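PDB 7CLU: methyltransferase domain-containing protein, which catalyses an S-adenosyl-L-methionine-dependent O-methylation in the prodigiosin synthetic pathway of Serratia marcescens, working as a dimer with induced-fit substrate recognition. Local coordinates for the interface of chains A and B. Numbering follows the deposited sequence. Chains: chain A/B, Methyltransferase domain-containing protein.

Contact 1 and contact 2 are two patches of one two-fold symmetric dimer interface, their C-alpha centres about 19 Å apart. On the chain A side both draw on the second half of helix 15-26 and the residue just past it: A:Leu21 and A:Leu25 serve contact 1, and A:Leu27, beyond the helix, serves contact 2. Chain B offers its N-terminal helix 5-12 to contact 1 and its helix 110-115 to contact 2, and so holds chain A with two separate segments. The centre of contact 1 lies about 19 Å from the predicted catalytic base A:His247, and that of contact 2 about 35 Å.

Contact 1: the interface of chains A and B. Residues chain A 21, 25, 83, 92, 95-96; chain B 8-9, 12.
The N-terminal helix 5-12 of chain B packs into the O-methyltransferase dimerisation domain, between helix 15-26 and the start of helix 93-107 of chain A. B:Met12 is the main plug. Its CG, anti to the carbonyl carbon (chi1 -75°), lies 3.8 Å from CB of A:Leu21, and the two side chains cross at about a right angle. The thioether SD has CD1 of A:Leu92 3.8 Å away and CD1 of A:Leu25 on an adjacent side at a similar range. A bend at chi3 (71°) turns the terminal methyl CE toward the backbone of helix 93-107, where it sits 3.7 Å from CA of A:Gly96; the lack of a side chain there presumably leaves room for the methyl beside the main chain. CE also touches CD1 of A:Leu25 at 3.6 Å and the CB, CG and CD2 of A:Leu95.

One turn earlier, the methyl CB of B:Ala8 meets CD1 of A:Leu92 at 3.6 Å and, from another side, CE1 of A:Phe83 at 3.8 Å, approached obliquely from above the rim of the ring. B:Val9 spreads its two branches over chain A: CG2 faces CD2 of A:Leu92 at 3.9 Å, while CG1 leans on CD2 of A:Leu95. The patch thus seats one subunit's N-terminal helix in an apolar groove of the other, and its symmetry twin does the same in return, interlocking the two subunits of the methyltransferase dimer.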
# COMPACT_ATOMS: atom_id res chain seq x y z
N LEU A 21 2.89 -8.80 -2.01
CA LEU A 21 1.92 -9.80 -1.58
C LEU A 21 0.90 -10.13 -2.67
O LEU A 21 0.65 -11.31 -2.94
CB LEU A 21 1.23 -9.32 -0.30
CG LEU A 21 2.02 -9.44 1.01
CD1 LEU A 21 1.32 -8.67 2.13
CD2 LEU A 21 2.21 -10.91 1.45
N LEU A 25 0.30 -13.73 -4.59
CA LEU A 25 -0.99 -14.42 -4.56
C LEU A 25 -1.49 -14.68 -5.97
O LEU A 25 -1.99 -15.78 -6.27
CB LEU A 25 -2.01 -13.61 -3.76
CG LEU A 25 -1.76 -13.47 -2.26
CD1 LEU A 25 -2.72 -12.44 -1.64
CD2 LEU A 25 -1.87 -14.81 -1.54
N PHE A 83 -4.28 -18.80 4.96
CA PHE A 83 -4.62 -17.63 4.15
C PHE A 83 -3.73 -17.41 2.93
O PHE A 83 -4.08 -16.57 2.09
CB PHE A 83 -4.64 -16.36 5.02
CG PHE A 83 -3.35 -16.05 5.72
CD1 PHE A 83 -2.36 -15.27 5.09
CD2 PHE A 83 -3.14 -16.46 7.02
CE1 PHE A 83 -1.18 -14.96 5.76
CE2 PHE A 83 -1.97 -16.16 7.69
CZ PHE A 83 -0.98 -15.39 7.05
N LEU A 92 -6.57 -15.56 0.52
CA LEU A 92 -6.69 -14.12 0.31
C LEU A 92 -6.71 -13.74 -1.16
O LEU A 92 -6.74 -12.54 -1.47
CB LEU A 92 -5.54 -13.41 1.04
CG LEU A 92 -5.71 -13.34 2.56
CD1 LEU A 92 -4.57 -12.62 3.27
CD2 LEU A 92 -7.06 -12.72 2.92
N LEU A 95 -9.13 -10.94 -2.51
CA LEU A 95 -8.75 -9.57 -2.18
C LEU A 95 -7.59 -9.11 -3.05
O LEU A 95 -7.59 -7.98 -3.56
CB LEU A 95 -8.40 -9.46 -0.71
CG LEU A 95 -7.98 -8.09 -0.15
CD1 LEU A 95 -9.06 -7.05 -0.42
CD2 LEU A 95 -7.69 -8.19 1.36
N GLY A 96 -6.59 -9.97 -3.24
CA GLY A 96 -5.48 -9.62 -4.10
C GLY A 96 -5.91 -9.19 -5.48
O GLY A 96 -5.42 -8.19 -6.02
N ALA B 8 -1.61 -9.87 6.92
CA ALA B 8 -1.47 -9.87 5.48
C ALA B 8 -2.48 -8.91 4.85
O ALA B 8 -2.12 -8.14 3.96
CB ALA B 8 -1.63 -11.29 4.94
N VAL B 9 -3.72 -8.90 5.34
CA VAL B 9 -4.71 -7.95 4.82
C VAL B 9 -4.22 -6.52 4.99
O VAL B 9 -4.22 -5.74 4.03
CB VAL B 9 -6.08 -8.16 5.50
CG1 VAL B 9 -7.04 -7.02 5.12
CG2 VAL B 9 -6.64 -9.48 5.09
N MET B 12 -1.47 -5.85 2.50
CA MET B 12 -2.00 -5.83 1.15
C MET B 12 -2.71 -4.52 0.84
O MET B 12 -2.81 -4.13 -0.33
CB MET B 12 -2.96 -7.00 0.93
CG MET B 12 -2.29 -8.38 0.76
SD MET B 12 -3.51 -9.70 1.01
CE MET B 12 -4.48 -9.47 -0.50

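Contact 2: the interface of chains A and B. Residues chain A 27, 48-50, 53; chain B 114-115.
Helix 110-115 of chain B ends against the N-terminal dimerisation domain of chain A, in the interface of this O-methyltransferase dimer, where B:Arg115 runs along the loop, A:Asp48 to A:Pro50, that leads into helix 51-63. Its backbone already takes part: CA lies 3.6 Å from the thiol sulfur SG of A:Cys49. From CB, also near that sulfur at 4.1 Å, the chain sets out with CG anti to the backbone N (chi1 152°, well short of fully extended). CG and CD form the arch that carries the chain past the thiol, and bends at chi2 and chi3 (-81° at the latter) swing the guanidinium back toward chain A. NE then comes within 3.9 Å of the backbone carbonyl O of A:Asp48. Around CZ, SG of A:Cys49 and CD2 of A:Leu27 cover the same face of the guanidinium. At the tip the terminal nitrogens part: NH1 turns to the A:Asp48 side, 3.7 Å from the same carbonyl O, a polar approach too long to count as a hydrogen bond, whereas NH2 rests 3.5 Å from CD2 of A:Leu27. The A:Leu27 and B:Arg115 side chains run antiparallel, alongside one another. The carboxylate of A:Asp48 keeps its distance, OD1 being 5.1 Å from NH1, so any attraction between the two charges would act without direct contact.

At B:Val114 the backbone carbonyl O accepts a hydrogen bond of 2.7 Å from the hydroxyl OG of A:Ser53, in the first turn of helix 51-63. The hydroxyl arrives in the carbonyl plane on a lone pair, with a C=O...OG angle of 124°. On the side-chain side of the same valine, CG1 packs obliquely against CD1 of A:Leu27, while the ring of A:Pro50 abuts the carbonyl oxygens of B:Val114 and B:Arg115 through its CD.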
# COMPACT_ATOMS: atom_id res chain seq x y z
N LEU A 27 0.33 -15.04 -8.66
CA LEU A 27 1.16 -16.11 -9.20
C LEU A 27 0.91 -17.45 -8.52
O LEU A 27 1.45 -18.47 -8.98
CB LEU A 27 2.64 -15.74 -9.08
CG LEU A 27 3.16 -14.65 -10.03
CD1 LEU A 27 4.49 -14.08 -9.56
CD2 LEU A 27 3.30 -15.20 -11.44
N ASP A 48 6.73 -21.25 -13.92
CA ASP A 48 6.94 -20.83 -15.30
C ASP A 48 7.41 -19.38 -15.36
O ASP A 48 6.87 -18.57 -16.12
CB ASP A 48 5.66 -21.03 -16.13
CG ASP A 48 5.94 -21.25 -17.61
OD1 ASP A 48 4.97 -21.20 -18.41
OD2 ASP A 48 7.11 -21.48 -17.98
N CYS A 49 8.40 -19.05 -14.54
CA CYS A 49 8.93 -17.69 -14.44
C CYS A 49 10.45 -17.69 -14.47
O CYS A 49 11.08 -18.66 -14.02
CB CYS A 49 8.46 -17.03 -13.15
SG CYS A 49 6.78 -16.40 -13.19
N PRO A 50 11.07 -16.61 -14.96
CA PRO A 50 12.53 -16.47 -14.84
C PRO A 50 13.00 -16.72 -13.42
O PRO A 50 12.34 -16.36 -12.45
CB PRO A 50 12.78 -15.02 -15.26
CG PRO A 50 11.64 -14.67 -16.12
CD PRO A 50 10.46 -15.46 -15.63
N SER A 53 13.97 -13.06 -11.37
CA SER A 53 12.89 -12.24 -10.84
C SER A 53 12.08 -12.99 -9.80
O SER A 53 11.65 -12.40 -8.80
CB SER A 53 11.99 -11.75 -11.97
OG SER A 53 11.45 -12.83 -12.71
N VAL B 114 7.70 -9.86 -12.94
CA VAL B 114 8.24 -11.13 -12.44
C VAL B 114 8.09 -12.21 -13.49
O VAL B 114 9.01 -13.02 -13.72
CB VAL B 114 7.55 -11.54 -11.12
CG1 VAL B 114 8.10 -12.87 -10.60
CG2 VAL B 114 7.68 -10.46 -10.08
N ARG B 115 6.95 -12.23 -14.17
CA ARG B 115 6.64 -13.32 -15.09
C ARG B 115 7.45 -13.22 -16.38
O ARG B 115 7.80 -14.25 -16.96
CB ARG B 115 5.14 -13.33 -15.37
CG ARG B 115 4.74 -13.90 -16.71
CD ARG B 115 3.49 -14.76 -16.57
NE ARG B 115 3.82 -16.10 -16.09
CZ ARG B 115 3.14 -16.74 -15.15
NH1 ARG B 115 3.50 -17.95 -14.76
NH2 ARG B 115 2.09 -16.15 -14.59